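Local structure of aminotransferase, class V family protein (Trichomonas vaginalis, 5F8V) at residues 133-138 and 294-299; 86-91 and 230-235; 272-277 and 349-354; 19-24 and 251-256; 121-126 and 143-148. The protein probably catalyses the pyridoxal-phosphate-dependent transfer of an amino group between O-phospho-L-serine and 2-oxoglutarate, a step of L-serine biosynthesis. All blocks are in the same frame, centred on the assembly; numbering follows the deposited sequence.

Interaction 1 (133-138 and 294-299); sequences PVEVPA and RIKPEW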
# COMPACT_ATOMS: atom_id res chain seq x y z
N PRO A 133 8.48 -29.53 8.34
CA PRO A 133 9.77 -29.51 9.04
C PRO A 133 9.59 -29.39 10.54
O PRO A 133 8.64 -28.79 11.00
CB PRO A 133 10.47 -28.28 8.47
CG PRO A 133 9.37 -27.41 7.97
CD PRO A 133 8.31 -28.35 7.48
N VAL A 134 10.51 -30.01 11.29
CA VAL A 134 10.51 -29.97 12.75
C VAL A 134 11.61 -29.05 13.31
O VAL A 134 11.71 -28.88 14.52
CB VAL A 134 10.66 -31.39 13.36
CG1 VAL A 134 9.61 -32.33 12.78
CG2 VAL A 134 12.07 -31.95 13.16
N GLU A 135 12.41 -28.47 12.42
CA GLU A 135 13.58 -27.70 12.81
C GLU A 135 14.11 -26.92 11.61
O GLU A 135 13.71 -27.17 10.47
CB GLU A 135 14.69 -28.64 13.36
CG GLU A 135 15.17 -29.70 12.36
CD GLU A 135 16.15 -30.72 12.95
OE1 GLU A 135 16.69 -30.51 14.06
OE2 GLU A 135 16.38 -31.75 12.28
N VAL A 136 14.99 -25.96 11.88
CA VAL A 136 15.85 -25.39 10.86
C VAL A 136 16.98 -26.41 10.63
O VAL A 136 17.56 -26.89 11.61
CB VAL A 136 16.45 -24.04 11.30
CG1 VAL A 136 17.48 -23.53 10.30
CG2 VAL A 136 15.33 -23.02 11.49
N PRO A 137 17.29 -26.75 9.36
CA PRO A 137 18.39 -27.70 9.11
C PRO A 137 19.70 -27.23 9.73
O PRO A 137 19.95 -26.02 9.80
CB PRO A 137 18.48 -27.72 7.59
CG PRO A 137 17.11 -27.38 7.13
CD PRO A 137 16.63 -26.35 8.10
N ALA A 138 20.50 -28.19 10.19
CA ALA A 138 21.71 -27.91 10.95
C ALA A 138 22.69 -27.05 10.14
O ALA A 138 22.85 -27.25 8.94
CB ALA A 138 22.38 -29.22 11.36
N ARG A 294 5.12 -30.70 16.64
CA ARG A 294 6.36 -31.45 16.35
C ARG A 294 7.64 -30.61 16.41
O ARG A 294 8.73 -31.16 16.34
CB ARG A 294 6.30 -32.06 14.94
CG ARG A 294 5.79 -33.49 14.89
CD ARG A 294 5.91 -34.04 13.48
NE ARG A 294 5.00 -35.16 13.24
CZ ARG A 294 4.81 -35.75 12.06
NH1 ARG A 294 5.46 -35.34 10.97
NH2 ARG A 294 3.94 -36.75 11.96
N ILE A 295 7.51 -29.29 16.49
CA ILE A 295 8.66 -28.41 16.34
C ILE A 295 9.54 -28.56 17.57
O ILE A 295 9.04 -28.52 18.70
CB ILE A 295 8.25 -26.94 16.12
CG1 ILE A 295 7.29 -26.80 14.92
CG2 ILE A 295 9.49 -26.05 15.96
CD1 ILE A 295 7.75 -27.44 13.63
N LYS A 296 10.84 -28.75 17.36
CA LYS A 296 11.77 -28.88 18.48
C LYS A 296 11.76 -27.60 19.31
O LYS A 296 11.64 -26.52 18.75
CB LYS A 296 13.19 -29.20 18.00
CG LYS A 296 13.35 -30.62 17.48
CD LYS A 296 14.78 -30.93 17.06
CE LYS A 296 14.83 -32.24 16.27
NZ LYS A 296 16.20 -32.57 15.78
N PRO A 297 11.85 -27.72 20.66
CA PRO A 297 11.69 -26.57 21.56
C PRO A 297 12.60 -25.38 21.24
O PRO A 297 12.19 -24.23 21.37
CB PRO A 297 12.00 -27.15 22.95
CG PRO A 297 12.74 -28.42 22.70
CD PRO A 297 12.20 -28.95 21.40
N GLU A 298 13.83 -25.66 20.80
CA GLU A 298 14.77 -24.62 20.39
C GLU A 298 14.35 -23.82 19.14
O GLU A 298 14.84 -22.72 18.92
CB GLU A 298 16.19 -25.20 20.23
CG GLU A 298 16.40 -26.14 19.04
CD GLU A 298 16.29 -27.62 19.38
OE1 GLU A 298 16.96 -28.41 18.66
OE2 GLU A 298 15.56 -28.01 20.34
N TRP A 299 13.44 -24.39 18.33
CA TRP A 299 12.91 -23.71 17.13
C TRP A 299 11.42 -23.28 17.22
O TRP A 299 10.87 -22.76 16.25
CB TRP A 299 13.08 -24.62 15.92
CG TRP A 299 14.50 -25.01 15.66
CD1 TRP A 299 15.03 -26.27 15.74
CD2 TRP A 299 15.58 -24.15 15.29
NE1 TRP A 299 16.37 -26.24 15.44
CE2 TRP A 299 16.73 -24.95 15.15
CE3 TRP A 299 15.68 -22.77 15.06
CZ2 TRP A 299 17.98 -24.42 14.80
CZ3 TRP A 299 16.92 -22.23 14.69
CH2 TRP A 299 18.06 -23.06 14.57
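Val-134 meets Arg-294 and Lys-296 where two loops of the fold-type I aminotransferase architecture come together. Loop 133-138 is part of the connection between strands 121-124 and 148-154 of the large sheet. Loop 294-299 leads from helix 267-286 to strand 304-307. Val-134 has the most surface covered. Its O accepts from Lys-296 N at 3.0 Å in a nearly straight bond (175°). Its CG1 methyl lies 4.0 Å from Arg-294 CB. The guanidinium of Arg-294 leads away to a salt bridge with Glu-314.

Trp-299 is second in covered surface. One face of its indole takes Glu-135 and Val-136. Val-136 CB makes a CH-pi contact 3.7 Å from the centroid of the six-membered ring, only 7° off the normal. Glu-135 CB sits 3.4 Å from Trp-299 CD1. Glu-298 CG lies over the opposite face of the indole. Ile-162 of strand 162-163 packs on Val-136 from outside the two loops.

The side chains of Glu-135 and Lys-296 run side by side and point the same way. They end in a salt bridge of 2.7 Å between Lys-296 NZ and Glu-135 OE1, with NZ approaching from above the carboxylate plane.

Interaction 2 (86-91 and 230-235); sequences PFNFIG and TMDYRI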
# COMPACT_ATOMS: atom_id res chain seq x y z
N PRO A 86 16.19 -8.63 -4.55
CA PRO A 86 17.24 -8.89 -5.55
C PRO A 86 17.51 -7.73 -6.50
O PRO A 86 18.68 -7.50 -6.83
CB PRO A 86 16.72 -10.13 -6.30
CG PRO A 86 15.26 -10.21 -5.99
CD PRO A 86 15.12 -9.63 -4.62
N PHE A 87 16.48 -7.00 -6.94
CA PHE A 87 16.68 -5.77 -7.73
C PHE A 87 17.70 -4.85 -7.07
O PHE A 87 18.60 -4.35 -7.75
CB PHE A 87 15.38 -4.98 -7.93
CG PHE A 87 14.57 -5.43 -9.10
CD1 PHE A 87 15.03 -5.25 -10.40
CD2 PHE A 87 13.32 -6.04 -8.91
CE1 PHE A 87 14.28 -5.67 -11.48
CE2 PHE A 87 12.57 -6.45 -10.00
CZ PHE A 87 13.05 -6.27 -11.28
N ASN A 88 17.57 -4.68 -5.75
CA ASN A 88 18.36 -3.72 -4.98
C ASN A 88 19.73 -4.19 -4.48
O ASN A 88 20.62 -3.36 -4.31
CB ASN A 88 17.54 -3.23 -3.76
CG ASN A 88 16.53 -2.16 -4.13
OD1 ASN A 88 16.85 -0.97 -4.17
ND2 ASN A 88 15.28 -2.57 -4.38
N PHE A 89 19.89 -5.49 -4.21
CA PHE A 89 21.05 -5.98 -3.43
C PHE A 89 21.92 -7.07 -4.05
O PHE A 89 22.91 -7.48 -3.43
CB PHE A 89 20.59 -6.45 -2.04
CG PHE A 89 19.89 -5.40 -1.23
CD1 PHE A 89 20.52 -4.19 -0.93
CD2 PHE A 89 18.60 -5.62 -0.73
CE1 PHE A 89 19.87 -3.22 -0.18
CE2 PHE A 89 17.96 -4.66 0.02
CZ PHE A 89 18.60 -3.46 0.30
N ILE A 90 21.58 -7.56 -5.24
CA ILE A 90 22.49 -8.46 -5.97
C ILE A 90 23.80 -7.72 -6.28
O ILE A 90 24.88 -8.28 -6.12
CB ILE A 90 21.85 -9.01 -7.27
CG1 ILE A 90 20.77 -10.03 -6.92
CG2 ILE A 90 22.90 -9.65 -8.18
CD1 ILE A 90 19.90 -10.45 -8.08
N GLY A 91 23.68 -6.46 -6.70
CA GLY A 91 24.82 -5.68 -7.17
C GLY A 91 25.44 -6.35 -8.38
O GLY A 91 24.73 -6.73 -9.31
N THR A 230 9.90 3.39 -7.91
CA THR A 230 9.48 3.45 -6.48
C THR A 230 10.01 2.28 -5.64
O THR A 230 10.04 2.37 -4.41
CB THR A 230 7.94 3.51 -6.30
OG1 THR A 230 7.31 2.43 -7.00
CG2 THR A 230 7.38 4.84 -6.80
N MET A 231 10.41 1.19 -6.30
CA MET A 231 11.00 0.03 -5.63
C MET A 231 12.53 0.07 -5.56
O MET A 231 13.15 -0.88 -5.06
CB MET A 231 10.55 -1.25 -6.35
CG MET A 231 9.05 -1.49 -6.32
SD MET A 231 8.53 -2.86 -7.37
CE MET A 231 9.43 -4.22 -6.62
N ASP A 232 13.15 1.14 -6.06
CA ASP A 232 14.58 1.38 -5.88
C ASP A 232 14.71 2.08 -4.54
O ASP A 232 14.26 3.22 -4.38
CB ASP A 232 15.14 2.26 -7.01
CG ASP A 232 16.66 2.43 -6.95
OD1 ASP A 232 17.30 2.19 -5.90
OD2 ASP A 232 17.23 2.83 -7.98
N TYR A 233 15.30 1.39 -3.56
CA TYR A 233 15.33 1.90 -2.20
C TYR A 233 16.18 3.17 -2.04
O TYR A 233 15.91 3.97 -1.15
CB TYR A 233 15.80 0.82 -1.21
CG TYR A 233 14.85 -0.37 -1.02
CD1 TYR A 233 13.48 -0.19 -0.81
CD2 TYR A 233 15.35 -1.67 -1.00
CE1 TYR A 233 12.63 -1.29 -0.61
CE2 TYR A 233 14.52 -2.76 -0.81
CZ TYR A 233 13.17 -2.58 -0.61
OH TYR A 233 12.36 -3.69 -0.42
N ARG A 234 17.17 3.36 -2.91
CA ARG A 234 17.93 4.62 -2.99
C ARG A 234 17.01 5.80 -3.26
O ARG A 234 17.13 6.84 -2.61
CB ARG A 234 18.97 4.57 -4.12
CG ARG A 234 20.10 3.59 -3.88
CD ARG A 234 20.65 2.99 -5.16
NE ARG A 234 21.27 1.70 -4.87
CZ ARG A 234 20.61 0.56 -4.65
NH1 ARG A 234 19.27 0.51 -4.72
NH2 ARG A 234 21.29 -0.54 -4.38
N ILE A 235 16.09 5.63 -4.21
CA ILE A 235 15.10 6.67 -4.54
C ILE A 235 14.23 6.99 -3.31
O ILE A 235 13.95 8.15 -3.05
CB ILE A 235 14.26 6.31 -5.81
CG1 ILE A 235 14.98 6.77 -7.09
CG2 ILE A 235 12.89 6.98 -5.81
CD1 ILE A 235 16.36 6.21 -7.28
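Asn-88 CA and Asp-232 CA lie 6.4 Å apart, where the C-terminal part of helix 78-89 faces the start of helix 233-238. Asp-232 is the N-cap of that second helix: its OD1 accepts from Arg-234 N. The same OD1 takes a salt bridge from Arg-234 NH1 at 2.8 Å, and the two donors come from opposite faces of the carboxylate.

The amide of Asn-88 carries most of the contact. Its ND2 donates to Met-231 O at 2.8 Å, with the acceptor in the amide plane; a second bond goes from ND2 to Ala-84 O. Its OD1 is gripped twice. Tyr-233 N donates to it at 2.9 Å, nearly straight at 170°. Arg-234 NH1 is the other donor. The amide and guanidinium planes are nearly coplanar, 12° apart.

The side chains of Tyr-233 and Asn-88 cross at about a right angle, yet the amide and ring planes are only 22° apart, with Asn-88 CG 3.4 Å from Tyr-233 CD2. Phe-89 CZ adds an apolar touch at 3.9 Å to the same Tyr-233 CD2. Gln-81 holds the Tyr-233 hydroxyl. Met-231 packs on Met-231 of the second subunit, which places this buried contact beside the dimer interface.

The Arg-234 chain is bent about CB-CG, and NH2 also bonds Arg-221 O. End-on, its two terminal nitrogens take separate atoms of Asn-88: NH1 takes OD1, and NH2 takes the backbone O at 2.9 Å.

Interaction 3 (272-277 and 349-354); sequences ALNKEK and CYNACP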
# COMPACT_ATOMS: atom_id res chain seq x y z
N ALA A 272 9.30 -10.83 26.80
CA ALA A 272 8.88 -11.53 28.04
C ALA A 272 7.38 -11.87 28.04
O ALA A 272 7.01 -12.98 28.42
CB ALA A 272 9.24 -10.71 29.28
N LEU A 273 6.54 -10.94 27.61
CA LEU A 273 5.09 -11.19 27.58
C LEU A 273 4.71 -12.22 26.51
O LEU A 273 3.86 -13.08 26.75
CB LEU A 273 4.31 -9.89 27.35
CG LEU A 273 4.42 -8.86 28.48
CD1 LEU A 273 3.72 -7.57 28.05
CD2 LEU A 273 3.85 -9.38 29.79
N ASN A 274 5.37 -12.15 25.37
CA ASN A 274 5.16 -13.11 24.30
C ASN A 274 5.64 -14.53 24.66
O ASN A 274 4.95 -15.51 24.34
CB ASN A 274 5.79 -12.60 23.01
CG ASN A 274 5.07 -11.38 22.44
OD1 ASN A 274 3.86 -11.19 22.66
ND2 ASN A 274 5.79 -10.56 21.69
N LYS A 275 6.78 -14.64 25.34
CA LYS A 275 7.24 -15.93 25.89
C LYS A 275 6.28 -16.52 26.92
O LYS A 275 6.07 -17.73 26.95
CB LYS A 275 8.64 -15.82 26.51
CG LYS A 275 9.75 -15.77 25.49
CD LYS A 275 11.11 -15.57 26.13
CE LYS A 275 12.21 -15.68 25.09
NZ LYS A 275 13.46 -15.04 25.57
N GLU A 276 5.71 -15.67 27.78
CA GLU A 276 4.72 -16.12 28.76
C GLU A 276 3.51 -16.73 28.08
O GLU A 276 3.10 -17.84 28.41
CB GLU A 276 4.25 -14.98 29.67
CG GLU A 276 5.17 -14.69 30.83
CD GLU A 276 4.77 -13.44 31.59
OE1 GLU A 276 3.55 -13.17 31.73
OE2 GLU A 276 5.69 -12.72 32.06
N LYS A 277 2.93 -15.98 27.14
CA LYS A 277 1.79 -16.46 26.37
C LYS A 277 2.11 -17.76 25.61
O LYS A 277 1.33 -18.71 25.68
CB LYS A 277 1.28 -15.37 25.42
CG LYS A 277 0.61 -14.20 26.14
CD LYS A 277 0.10 -13.15 25.16
CE LYS A 277 1.24 -12.30 24.60
NZ LYS A 277 0.72 -11.14 23.83
N CYS A 349 -0.42 -15.38 18.12
CA CYS A 349 -0.48 -14.51 19.31
C CYS A 349 0.64 -13.48 19.24
O CYS A 349 1.74 -13.69 19.75
CB CYS A 349 -0.34 -15.32 20.60
SG CYS A 349 -1.54 -16.65 20.79
N TYR A 350 0.35 -12.35 18.60
CA TYR A 350 1.33 -11.29 18.44
C TYR A 350 1.30 -10.41 19.69
O TYR A 350 0.65 -10.76 20.68
CB TYR A 350 1.03 -10.51 17.16
CG TYR A 350 1.01 -11.40 15.93
CD1 TYR A 350 2.19 -11.93 15.43
CD2 TYR A 350 -0.19 -11.69 15.27
CE1 TYR A 350 2.18 -12.74 14.30
CE2 TYR A 350 -0.20 -12.50 14.15
CZ TYR A 350 0.99 -13.02 13.66
OH TYR A 350 1.01 -13.82 12.55
N ASN A 351 2.02 -9.30 19.65
CA ASN A 351 2.11 -8.37 20.79
C ASN A 351 0.76 -8.06 21.42
O ASN A 351 0.57 -8.20 22.63
CB ASN A 351 2.78 -7.05 20.35
CG ASN A 351 4.28 -7.20 20.08
OD1 ASN A 351 4.88 -8.25 20.35
ND2 ASN A 351 4.88 -6.15 19.53
N ALA A 352 -0.20 -7.69 20.57
CA ALA A 352 -1.51 -7.20 21.03
C ALA A 352 -2.48 -8.32 21.46
O ALA A 352 -3.60 -8.02 21.86
CB ALA A 352 -2.15 -6.35 19.95
N CYS A 353 -2.07 -9.59 21.35
CA CYS A 353 -2.93 -10.70 21.73
C CYS A 353 -3.06 -10.73 23.25
O CYS A 353 -2.07 -10.97 23.94
CB CYS A 353 -2.39 -12.03 21.22
SG CYS A 353 -3.37 -13.43 21.83
N PRO A 354 -4.26 -10.44 23.79
CA PRO A 354 -4.37 -10.31 25.25
C PRO A 354 -4.14 -11.63 25.98
O PRO A 354 -4.46 -12.69 25.45
CB PRO A 354 -5.83 -9.85 25.47
CG PRO A 354 -6.30 -9.40 24.13
CD PRO A 354 -5.57 -10.27 23.15
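Lys-277 buries its amine among the carbonyl groups of loop 349-354, and this is the tight part of the contact. The chain is bent at chi3 (-76°), which turns CE out of the extended line. NZ donates to Cys-353 O at 2.8 Å, in the carbonyl plane and on a lone pair. It also donates to Tyr-350 O at 3.2 Å. A weak bond from NZ to Asn-274 OD1 links it to its own helix. Several oxygens thus lie round the buried amine and probably stabilise its charge.

Tyr-350 O has a second donor. Cys-353 N closes the type I beta turn 350-353 on it, from the face opposite Lys-277. The turn joins strand 345-348 to helix 355-367 in the C-terminal part of this fold-type I enzyme. Asn-351 N bonds OD1 of Asn-203, next in sequence to Lys-202, which carries pyridoxal phosphate, so the turn is probably near the cofactor.

Asn-274 and Asn-351 meet amide to amide, their planes 11° apart. Asn-274 ND2 donates to Asn-351 OD1 at 2.8 Å, nearly straight at 170°. Asn-351 ND2 goes on to Leu-183 O.

The rest is looser. Cys-353 CB comes no nearer than 4.2 Å, to Lys-277 NZ. Cys-349 points toward the helix, yet its side chain stays 5.1 Å away. The solvent side is marked by the exposed Pro-354, which makes no contact with segment 272-277.

Interaction 4 (19-24 and 251-256); sequences ECLERA and IYFANH
Phe-253 meets Ala-24 at its ring edge: Ala-24 CB lies in the ring plane, 3.8 Å from CE2. Leu-21 CD2 reaches Phe-253 CZ, also at 3.8 Å. The phenyl group gets there because its CG is anti to the backbone N (chi1 -160°). Tyr-252 likewise has Ala-24 CB at its edge. One face of the Tyr-252 ring carries His-256 CD2, 3.4 Å above the plane and toward the rim. In turn, Tyr-252 CZ lies at the edge of the imidazole. Arg-23 CB touches His-256 CE1.

No direct hydrogen bond joins the two helices, but water does. One water donates to Ala-24 O at 2.7 Å and to Tyr-252 OH at 2.8 Å. Another donates to His-256 O at 2.8 Å and also bonds His-256 ND1. Its link to Arg-23 NH1 is very short and so doubtful. Cys-20 SG lies 3.6 Å from His-256 O. Glu-27 OE1 holds both Tyr-252 OH and His-256 NE2, so the two rings share one acceptor.

In this inclined helix-helix packing of the fold-type I aminotransferase, the axes of segments 19-24 and 251-256 pass 10.2 Å apart, with 132° between their directions. Arg-23 has a salt bridge to Glu-263, further along helix 248-263. Ile-251 and Asn-255 pack against helix 46-63. At the dimer interface, helix 18-26 also faces the second subunit, where Leu-21 touches Ser-37 and Ala-24 touches Met-28 of that chain.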
# COMPACT_ATOMS: atom_id res chain seq x y z
N GLU A 19 -6.69 0.23 22.76
CA GLU A 19 -6.32 1.63 23.02
C GLU A 19 -5.99 2.38 21.73
O GLU A 19 -6.37 3.53 21.56
CB GLU A 19 -5.08 1.72 23.93
CG GLU A 19 -5.22 1.17 25.35
CD GLU A 19 -3.86 0.93 26.00
OE1 GLU A 19 -3.51 -0.24 26.29
OE2 GLU A 19 -3.12 1.92 26.20
N CYS A 20 -5.25 1.72 20.83
CA CYS A 20 -4.89 2.32 19.55
C CYS A 20 -6.11 2.51 18.65
O CYS A 20 -6.26 3.54 18.00
CB CYS A 20 -3.82 1.49 18.84
SG CYS A 20 -2.24 1.45 19.73
N LEU A 21 -7.01 1.53 18.64
CA LEU A 21 -8.26 1.65 17.89
C LEU A 21 -9.11 2.79 18.46
O LEU A 21 -9.66 3.61 17.72
CB LEU A 21 -9.02 0.33 17.89
CG LEU A 21 -8.32 -0.88 17.25
CD1 LEU A 21 -9.02 -2.18 17.63
CD2 LEU A 21 -8.22 -0.74 15.73
N GLU A 22 -9.19 2.87 19.79
CA GLU A 22 -9.97 3.92 20.47
C GLU A 22 -9.38 5.32 20.23
O GLU A 22 -10.13 6.26 19.98
CB GLU A 22 -10.08 3.63 21.96
CG GLU A 22 -10.97 2.42 22.24
CD GLU A 22 -10.94 1.96 23.68
OE1 GLU A 22 -9.96 2.24 24.41
OE2 GLU A 22 -11.91 1.27 24.08
N ARG A 23 -8.06 5.43 20.32
CA ARG A 23 -7.35 6.69 20.02
C ARG A 23 -7.61 7.14 18.58
O ARG A 23 -7.93 8.30 18.34
CB ARG A 23 -5.84 6.56 20.28
CG ARG A 23 -5.45 6.53 21.75
CD ARG A 23 -4.09 5.89 22.02
NE ARG A 23 -3.85 5.67 23.45
CZ ARG A 23 -2.80 5.04 23.98
NH1 ARG A 23 -1.83 4.54 23.22
NH2 ARG A 23 -2.71 4.90 25.30
N ALA A 24 -7.51 6.21 17.63
CA ALA A 24 -7.75 6.52 16.21
C ALA A 24 -9.18 6.98 15.93
O ALA A 24 -9.40 7.94 15.18
CB ALA A 24 -7.41 5.33 15.34
N ILE A 251 1.05 4.66 8.37
CA ILE A 251 2.22 5.14 9.10
C ILE A 251 1.79 5.76 10.43
O ILE A 251 2.37 5.45 11.47
CB ILE A 251 3.05 6.14 8.26
CG1 ILE A 251 3.67 5.43 7.05
CG2 ILE A 251 4.16 6.79 9.09
CD1 ILE A 251 3.93 6.33 5.86
N TYR A 252 0.80 6.65 10.36
CA TYR A 252 0.14 7.22 11.55
C TYR A 252 -0.30 6.13 12.53
O TYR A 252 -0.08 6.25 13.73
CB TYR A 252 -1.06 8.09 11.11
CG TYR A 252 -2.21 8.19 12.09
CD1 TYR A 252 -2.25 9.17 13.07
CD2 TYR A 252 -3.29 7.30 12.02
CE1 TYR A 252 -3.31 9.27 13.95
CE2 TYR A 252 -4.35 7.38 12.91
CZ TYR A 252 -4.35 8.36 13.88
OH TYR A 252 -5.41 8.44 14.75
N PHE A 253 -0.95 5.09 12.02
CA PHE A 253 -1.46 4.03 12.87
C PHE A 253 -0.33 3.16 13.43
O PHE A 253 -0.36 2.76 14.59
CB PHE A 253 -2.52 3.17 12.17
CG PHE A 253 -3.38 2.41 13.13
CD1 PHE A 253 -3.14 1.06 13.38
CD2 PHE A 253 -4.39 3.05 13.83
CE1 PHE A 253 -3.93 0.36 14.28
CE2 PHE A 253 -5.17 2.36 14.74
CZ PHE A 253 -4.94 1.01 14.96
N ALA A 254 0.67 2.88 12.61
CA ALA A 254 1.88 2.23 13.07
C ALA A 254 2.50 2.98 14.25
O ALA A 254 2.86 2.37 15.25
CB ALA A 254 2.89 2.11 11.94
N ASN A 255 2.58 4.30 14.12
CA ASN A 255 3.14 5.17 15.16
C ASN A 255 2.37 5.07 16.48
O ASN A 255 2.97 5.08 17.56
CB ASN A 255 3.20 6.62 14.68
CG ASN A 255 4.05 7.52 15.58
OD1 ASN A 255 4.94 7.05 16.29
ND2 ASN A 255 3.78 8.81 15.53
N HIS A 256 1.05 4.97 16.39
CA HIS A 256 0.22 4.75 17.58
C HIS A 256 0.60 3.46 18.30
O HIS A 256 0.72 3.44 19.52
CB HIS A 256 -1.27 4.77 17.24
CG HIS A 256 -1.90 6.12 17.37
ND1 HIS A 256 -1.93 6.82 18.56
CD2 HIS A 256 -2.55 6.90 16.46
CE1 HIS A 256 -2.55 7.97 18.37
NE2 HIS A 256 -2.94 8.04 17.11
O HOH W 1 -1.21 5.04 20.86
O HOH W 2 -7.68 8.81 13.24

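Interaction 5 (121-126 and 143-148); sequences TVNSVA and KLSEDA
Asn-123 has CG anti to the backbone N (chi1 -176°), which places CG on the side of Lys-143 and Ser-145. Val-125 holds CG1 in the same anti position (chi1 164°), beside Leu-144. The Asn-123 amide and the Val-125 methyls are the main side-chain groups of the contact.

Asn-123 ND2 donates to Lys-143 O at 2.9 Å. That O lies close to the amide plane, although the bond is bent. Ser-145 OG comes within 3.4 Å of Asn-123 CB. Asp-97 OD1, from the neighbouring strand, accepts from both Asn-123 ND2 and Ser-145 OG. One carboxylate oxygen therefore ties the two segments together and positions both polar groups.

The backbones join once. Lys-143 N donates to Val-125 O at 3.0 Å, nearly straight at 177°. Alongside it, Leu-144 CD2 packs against both Val-125 methyls, 3.9 Å from CG1 and 4.1 Å from CG2. Phe-151 of strand 148-154 touches Val-125 and Leu-144, so this apolar patch continues inward. Lys-143 itself is exposed, and its chain leads away from the strand.

Val-122 and Ser-124 point away from the contact; both side chains touch helix 103-115. Strand 121-124 is the outermost strand on this side of the chain's sheet, next to 95-98. Segment 143-148 returns past it and past 95-98 to enter strand 148-154. It closes a helix-free crossover at the edge of the mixed seven-stranded sheet of the fold-type I, pyridoxal-phosphate-dependent large domain.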
# COMPACT_ATOMS: atom_id res chain seq x y z
N THR A 121 23.38 -17.08 -9.81
CA THR A 121 22.99 -18.38 -9.27
C THR A 121 22.07 -18.16 -8.06
O THR A 121 22.50 -17.61 -7.06
CB THR A 121 24.22 -19.22 -8.86
OG1 THR A 121 25.09 -19.39 -9.99
CG2 THR A 121 23.81 -20.60 -8.35
N VAL A 122 20.80 -18.56 -8.18
CA VAL A 122 19.85 -18.49 -7.07
C VAL A 122 19.89 -19.83 -6.33
O VAL A 122 19.28 -20.80 -6.75
CB VAL A 122 18.43 -18.18 -7.55
CG1 VAL A 122 17.50 -17.95 -6.37
CG2 VAL A 122 18.44 -16.96 -8.48
N ASN A 123 20.61 -19.85 -5.21
CA ASN A 123 20.93 -21.08 -4.51
C ASN A 123 20.07 -21.26 -3.26
O ASN A 123 20.00 -20.37 -2.42
CB ASN A 123 22.41 -21.06 -4.12
CG ASN A 123 22.86 -22.35 -3.47
OD1 ASN A 123 22.55 -23.44 -3.95
ND2 ASN A 123 23.58 -22.24 -2.35
N SER A 124 19.41 -22.41 -3.17
CA SER A 124 18.75 -22.84 -1.95
C SER A 124 19.79 -23.55 -1.06
O SER A 124 20.34 -24.58 -1.46
CB SER A 124 17.59 -23.78 -2.26
OG SER A 124 16.94 -24.19 -1.06
N VAL A 125 20.01 -23.00 0.13
CA VAL A 125 21.13 -23.36 1.03
C VAL A 125 21.02 -24.76 1.66
O VAL A 125 22.04 -25.46 1.81
CB VAL A 125 21.28 -22.28 2.14
CG1 VAL A 125 22.12 -22.76 3.31
CG2 VAL A 125 21.88 -21.01 1.56
N ALA A 126 19.80 -25.14 2.05
CA ALA A 126 19.53 -26.43 2.68
C ALA A 126 18.48 -27.23 1.91
O ALA A 126 17.86 -28.14 2.46
CB ALA A 126 19.07 -26.22 4.13
N LYS A 143 25.01 -25.30 2.36
CA LYS A 143 25.93 -25.14 1.23
C LYS A 143 25.82 -23.70 0.73
O LYS A 143 24.89 -23.36 0.01
CB LYS A 143 25.59 -26.15 0.11
CG LYS A 143 26.38 -27.46 0.17
CD LYS A 143 26.23 -28.18 1.50
CE LYS A 143 27.12 -29.41 1.58
NZ LYS A 143 27.10 -30.01 2.95
N LEU A 144 26.78 -22.87 1.15
CA LEU A 144 26.79 -21.45 0.79
C LEU A 144 27.50 -21.24 -0.55
O LEU A 144 28.34 -22.05 -0.95
CB LEU A 144 27.46 -20.61 1.88
CG LEU A 144 27.05 -20.85 3.34
CD1 LEU A 144 27.65 -19.76 4.22
CD2 LEU A 144 25.54 -20.92 3.51
N SER A 145 27.17 -20.14 -1.22
CA SER A 145 27.72 -19.81 -2.53
C SER A 145 28.96 -18.93 -2.36
O SER A 145 29.06 -18.17 -1.39
CB SER A 145 26.69 -19.08 -3.38
OG SER A 145 25.58 -19.92 -3.63
N GLU A 146 29.88 -19.02 -3.31
CA GLU A 146 31.19 -18.38 -3.20
C GLU A 146 31.07 -16.85 -3.15
O GLU A 146 31.58 -16.22 -2.23
CB GLU A 146 32.11 -18.80 -4.36
CG GLU A 146 33.58 -18.43 -4.16
CD GLU A 146 34.39 -18.54 -5.45
OE1 GLU A 146 34.96 -17.51 -5.88
OE2 GLU A 146 34.44 -19.65 -6.03
N ASP A 147 30.40 -16.29 -4.15
CA ASP A 147 30.30 -14.83 -4.30
C ASP A 147 28.86 -14.37 -4.03
O ASP A 147 28.25 -13.71 -4.86
CB ASP A 147 30.76 -14.44 -5.72
CG ASP A 147 30.88 -12.93 -5.90
OD1 ASP A 147 31.41 -12.24 -5.01
OD2 ASP A 147 30.42 -12.44 -6.95
N ALA A 148 28.35 -14.73 -2.86
CA ALA A 148 26.95 -14.46 -2.51
C ALA A 148 26.72 -13.00 -2.14
O ALA A 148 27.44 -12.44 -1.31
CB ALA A 148 26.49 -15.37 -1.38

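From the N terminus, helix 18-26 opens interaction 4, helix 78-89 opens interaction 2 and strand 121-124 opens interaction 5. Segment 133-138 then starts interaction 1. Interaction 5 closes first, at 143-148, a short loop at the sheet edge. Interaction 2 closes at 230-235 and encloses it; interaction 4 closes at 251-256 and encloses both. Interaction 3 opens at 272-277, interaction 1 closes at 294-299, and interaction 3 closes at 349-354. Interaction 1 crosses all the others and ties the sheet region to the C-terminal part. It touches interaction 5 through Pro-137 and Ala-126. Interactions 2 and 4 both touch the second subunit; their centres are about 30 Å apart.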